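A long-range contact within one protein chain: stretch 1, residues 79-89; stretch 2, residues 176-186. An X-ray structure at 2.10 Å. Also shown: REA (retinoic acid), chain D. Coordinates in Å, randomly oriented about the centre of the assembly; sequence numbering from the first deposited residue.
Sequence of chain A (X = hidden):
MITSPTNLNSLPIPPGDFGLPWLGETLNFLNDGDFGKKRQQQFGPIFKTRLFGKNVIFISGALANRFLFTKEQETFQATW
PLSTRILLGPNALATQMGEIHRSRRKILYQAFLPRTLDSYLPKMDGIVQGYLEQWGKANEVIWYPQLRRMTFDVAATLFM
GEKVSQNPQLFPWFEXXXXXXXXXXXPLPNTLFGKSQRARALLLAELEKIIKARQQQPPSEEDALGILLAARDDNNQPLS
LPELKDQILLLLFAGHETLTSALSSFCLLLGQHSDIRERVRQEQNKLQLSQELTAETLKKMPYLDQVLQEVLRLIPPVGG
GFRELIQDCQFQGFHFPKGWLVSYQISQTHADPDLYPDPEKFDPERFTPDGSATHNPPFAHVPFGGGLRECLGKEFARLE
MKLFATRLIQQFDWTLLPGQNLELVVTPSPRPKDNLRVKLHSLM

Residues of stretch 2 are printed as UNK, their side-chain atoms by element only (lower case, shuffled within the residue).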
# COMPACT_ATOMS: atom_id res chain seq x y z
N THR A 79 -4.11 -10.90 10.64
CA THR A 79 -4.03 -12.03 9.74
C THR A 79 -4.21 -11.56 8.29
O THR A 79 -4.46 -10.39 8.03
CB THR A 79 -5.05 -13.13 10.15
OG1 THR A 79 -4.68 -14.37 9.54
CG2 THR A 79 -6.48 -12.74 9.79
N TRP A 80 -4.05 -12.50 7.36
CA TRP A 80 -4.21 -12.22 5.94
C TRP A 80 -4.84 -13.47 5.34
O TRP A 80 -4.72 -14.55 5.90
CB TRP A 80 -2.86 -11.89 5.29
CG TRP A 80 -2.34 -10.47 5.63
CD1 TRP A 80 -1.30 -10.15 6.45
CD2 TRP A 80 -2.89 -9.22 5.18
NE1 TRP A 80 -1.15 -8.78 6.52
CE2 TRP A 80 -2.12 -8.19 5.75
CE3 TRP A 80 -3.97 -8.88 4.34
CZ2 TRP A 80 -2.38 -6.84 5.52
CZ3 TRP A 80 -4.22 -7.53 4.10
CH2 TRP A 80 -3.42 -6.53 4.68
N PRO A 81 -5.56 -13.32 4.20
CA PRO A 81 -6.07 -14.47 3.45
C PRO A 81 -5.03 -15.59 3.21
O PRO A 81 -3.84 -15.33 3.12
CB PRO A 81 -6.53 -13.83 2.13
CG PRO A 81 -6.92 -12.42 2.53
CD PRO A 81 -5.94 -12.03 3.58
N LEU A 82 -5.50 -16.83 3.12
CA LEU A 82 -4.62 -18.01 3.06
C LEU A 82 -3.52 -17.92 1.99
O LEU A 82 -2.36 -18.28 2.25
CB LEU A 82 -5.44 -19.32 2.87
CG LEU A 82 -4.58 -20.60 2.81
CD1 LEU A 82 -3.73 -20.74 4.07
CD2 LEU A 82 -5.39 -21.87 2.56
N SER A 83 -3.89 -17.45 0.80
CA SER A 83 -2.95 -17.25 -0.30
C SER A 83 -1.86 -16.24 0.06
O SER A 83 -0.68 -16.47 -0.23
CB SER A 83 -3.70 -16.78 -1.54
OG SER A 83 -4.40 -15.57 -1.28
N THR A 84 -2.26 -15.13 0.68
CA THR A 84 -1.33 -14.06 1.08
C THR A 84 -0.31 -14.54 2.11
O THR A 84 0.87 -14.25 1.99
CB THR A 84 -2.08 -12.84 1.68
OG1 THR A 84 -3.34 -12.66 1.03
CG2 THR A 84 -1.24 -11.56 1.56
N ARG A 85 -0.79 -15.27 3.10
CA ARG A 85 0.08 -15.77 4.16
C ARG A 85 1.16 -16.69 3.63
O ARG A 85 2.33 -16.48 3.91
CB ARG A 85 -0.73 -16.43 5.28
CG ARG A 85 -1.25 -15.40 6.29
CD ARG A 85 -1.97 -16.05 7.47
NE ARG A 85 -3.26 -16.59 7.05
CZ ARG A 85 -3.54 -17.88 6.96
NH1 ARG A 85 -2.61 -18.80 7.27
NH2 ARG A 85 -4.74 -18.27 6.57
N ILE A 86 0.76 -17.67 2.81
CA ILE A 86 1.68 -18.62 2.18
C ILE A 86 2.75 -17.93 1.33
O ILE A 86 3.93 -18.28 1.39
CB ILE A 86 0.91 -19.68 1.30
CG1 ILE A 86 0.00 -20.54 2.19
CG2 ILE A 86 1.89 -20.53 0.51
CD1 ILE A 86 -0.91 -21.53 1.44
N LEU A 87 2.34 -16.93 0.55
CA LEU A 87 3.23 -16.24 -0.38
C LEU A 87 4.16 -15.20 0.28
O LEU A 87 5.26 -14.95 -0.23
CB LEU A 87 2.43 -15.61 -1.53
CG LEU A 87 1.84 -16.64 -2.50
CD1 LEU A 87 0.74 -16.04 -3.36
CD2 LEU A 87 2.93 -17.23 -3.37
N LEU A 88 3.70 -14.60 1.37
CA LEU A 88 4.54 -13.73 2.19
C LEU A 88 5.61 -14.51 2.95
O LEU A 88 6.74 -14.05 3.09
CB LEU A 88 3.68 -12.97 3.21
CG LEU A 88 2.91 -11.72 2.79
CD1 LEU A 88 1.99 -11.33 3.94
CD2 LEU A 88 3.88 -10.61 2.48
N GLY A 89 5.24 -15.69 3.46
CA GLY A 89 6.13 -16.52 4.25
C GLY A 89 5.90 -16.38 5.74
O GLY A 89 5.37 -15.35 6.20
N UNK A 176 4.37 -11.45 -11.48
CA UNK A 176 3.72 -12.75 -11.32
C UNK A 176 3.45 -13.11 -9.84
O UNK A 176 2.37 -13.59 -9.49
c UNK A 176 4.60 -13.85 -11.97
o UNK A 176 4.91 -13.44 -13.31
c UNK A 176 3.89 -15.18 -11.99
N UNK A 177 4.43 -12.88 -8.97
CA UNK A 177 4.27 -13.06 -7.53
C UNK A 177 3.05 -12.27 -7.01
O UNK A 177 2.15 -12.84 -6.39
o UNK A 177 5.33 -12.43 -1.17
c UNK A 177 5.51 -12.58 -5.32
c UNK A 177 5.39 -11.36 -4.65
c UNK A 177 5.33 -11.31 -3.28
c UNK A 177 5.57 -12.63 -6.83
c UNK A 177 5.50 -13.70 -3.19
c UNK A 177 5.38 -12.48 -2.55
c UNK A 177 5.57 -13.75 -4.56
N UNK A 178 3.01 -10.98 -7.30
CA UNK A 178 1.90 -10.09 -6.91
C UNK A 178 0.50 -10.57 -7.35
O UNK A 178 -0.45 -10.53 -6.56
c UNK A 178 0.89 -7.78 -7.25
c UNK A 178 3.73 -6.62 -7.03
c UNK A 178 2.17 -8.64 -7.38
c UNK A 178 3.32 -8.03 -6.57
N UNK A 179 0.38 -11.05 -8.59
CA UNK A 179 -0.91 -11.48 -9.15
C UNK A 179 -1.59 -12.62 -8.37
O UNK A 179 -2.82 -12.76 -8.43
c UNK A 179 -0.79 -11.82 -10.65
c UNK A 179 -0.87 -10.93 -13.09
c UNK A 179 -0.85 -10.59 -11.57
o UNK A 179 -0.81 -10.02 -13.93
n UNK A 179 -0.97 -12.20 -13.43
N UNK A 180 -0.80 -13.40 -7.62
CA UNK A 180 -1.34 -14.51 -6.84
C UNK A 180 -1.58 -14.23 -5.38
O UNK A 180 -2.15 -15.06 -4.70
N UNK A 181 -1.13 -13.07 -4.89
CA UNK A 181 -1.24 -12.71 -3.47
C UNK A 181 -2.68 -12.79 -2.94
O UNK A 181 -2.94 -13.35 -1.86
c UNK A 181 1.22 -11.81 -1.52
c UNK A 181 -0.64 -11.33 -3.20
c UNK A 181 1.38 -9.87 -3.11
c UNK A 181 0.87 -11.28 -2.92
N UNK A 182 -3.62 -12.23 -3.71
CA UNK A 182 -5.04 -12.39 -3.40
C UNK A 182 -5.71 -13.20 -4.52
O UNK A 182 -6.10 -12.66 -5.55
c UNK A 182 -5.84 -10.35 -0.72
c UNK A 182 -5.34 -9.68 0.41
c UNK A 182 -4.15 -8.98 0.33
c UNK A 182 -5.16 -10.31 -1.93
c UNK A 182 -5.71 -11.04 -3.15
c UNK A 182 -3.97 -9.60 -2.00
c UNK A 182 -3.46 -8.93 -0.87
N UNK A 183 -5.77 -14.51 -4.29
CA UNK A 183 -6.25 -15.49 -5.27
C UNK A 183 -6.69 -16.77 -4.56
O UNK A 183 -6.49 -16.92 -3.34
c UNK A 183 -5.15 -15.82 -6.29
o UNK A 183 -4.04 -16.43 -5.65
N UNK A 184 -7.28 -17.69 -5.33
CA UNK A 184 -7.62 -19.02 -4.82
C UNK A 184 -6.33 -19.80 -4.57
O UNK A 184 -5.58 -20.02 -5.51
c UNK A 184 -8.48 -19.81 -5.82
c UNK A 184 -9.91 -19.42 -6.20
c UNK A 184 -10.56 -20.59 -7.00
c UNK A 184 -10.77 -19.04 -4.99
N UNK A 185 -6.10 -20.24 -3.31
CA UNK A 185 -4.84 -20.90 -2.96
C UNK A 185 -4.76 -22.35 -3.49
O UNK A 185 -4.53 -23.29 -2.72
c UNK A 185 -6.28 -20.82 -1.03
c UNK A 185 -7.04 -20.18 -2.16
c UNK A 185 -4.82 -20.84 -1.43
N UNK A 186 -4.92 -22.50 -4.80
CA UNK A 186 -4.81 -23.81 -5.45
C UNK A 186 -3.42 -24.01 -6.06
O UNK A 186 -3.03 -23.32 -7.00
c UNK A 186 -8.48 -24.35 -6.59
c UNK A 186 -5.94 -24.04 -6.46
c UNK A 186 -5.66 -25.27 -7.33
c UNK A 186 -7.25 -24.26 -5.70
C1 REA D . 0.82 -4.30 2.70
C2 REA D . 2.05 -4.78 3.47
C3 REA D . 1.64 -5.81 4.52
C4 REA D . 1.14 -7.08 3.84
C5 REA D . 0.20 -6.80 2.68
C6 REA D . 0.05 -5.51 2.14
C7 REA D . -0.85 -5.34 1.00
C8 REA D . -2.30 -5.29 1.23
C9 REA D . -3.19 -5.28 0.05
C10 REA D . -4.56 -5.69 0.29
C11 REA D . -5.73 -4.99 -0.22
C12 REA D . -6.94 -5.35 0.52
C13 REA D . -8.20 -5.70 -0.14
C14 REA D . -9.27 -5.88 0.76
C15 REA D . -10.67 -5.68 0.43
C16 REA D . -0.12 -3.52 3.64
C17 REA D . 1.33 -3.38 1.59
C18 REA D . -0.57 -7.96 2.11
C19 REA D . -2.72 -4.90 -1.34
C20 REA D . -8.29 -5.87 -1.63
O1 REA D . -11.00 -5.26 -0.69
O2 REA D . -11.55 -5.94 1.26

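Position 176 carries one carbon bearing an oxygen and a second carbon, the beta-branched pattern of Thr-176; it lies out of reach of stretch 1, and its hydroxyl is satisfied elsewhere in the structure.

Position 177 has one carbon and then a six-carbon ring tipped with an oxygen, so it is Tyr-177. Its CA-to-CB bond points sideways, yet the long side chain brings OH to 2.7 Å from Leu-87 O, where it donates a hydrogen bond in the last turn of helix 82-88. Leu-87 CB packs 4.0 Å from Tyr-177 CE1.

Position 178 shows four carbons forked at the first, with one arm two carbons long: Ile-178, pointing away. At 179 a chain of three carbons ends in one oxygen and one nitrogen, an amide. The count gives Gln-179, exposed and without a partner on stretch 1.

Position 180 has no side-chain atoms, hence Gly-180. An ideal CB here would sit 3.8 Å from Leu-87 CD1, and that same methyl approaches Gly-180 O to 3.3 Å, so the backbone itself forms the packing surface.

Position 181 has four carbons forked at the second: Leu-181. Its CB points away, but the side-chain end returns, placing CD2 4.0 Å from Leu-87 CB and 3.9 Å from Thr-84 CG2.

A carbon followed by a bare six-carbon ring makes position 182 Phe-182. Thr-84 OG1 lies over one ring face, 3.6 Å from Phe-182 CE1, while Trp-80 CE3 meets the ring edge 4.0 Å from Phe-182 CZ. Pro-81 CG adds a contact at 3.8 Å to Phe-182 CE1. The ring also reaches the retinoic acid, with Phe-182 CZ 3.3 Å from REA C10.

Position 183 has one carbon and one oxygen, so it is Ser-183, whose OG donates to Gly-180 O at 2.5 Å, tying down the turn. Position 184, four carbons forked at the second, is Leu-184, pointing away. At 185, three carbons close onto the backbone nitrogen: Pro-185, whose CG packs 3.8 Å from Leu-82 CD2. Position 186, again forked at the first carbon with a two-carbon arm, is Ile-186, out of reach.

The contact works by pairing a polar centre with apolar flanks. Leu-181 O accepts from both Ser-83 OG (2.7 Å) and Thr-84 OG1 (3.0 Å), and Ser-183 N adds a weak bond to Ser-83 OG at 3.5 Å. Small hydroxyl residues thus let the chains approach closely, 4.7 Å between Thr-84 CA and Leu-181 CA, while leucine, proline and aromatic side chains pack around them.

Stretch 2 (176-186) TYIQGLFSLPI
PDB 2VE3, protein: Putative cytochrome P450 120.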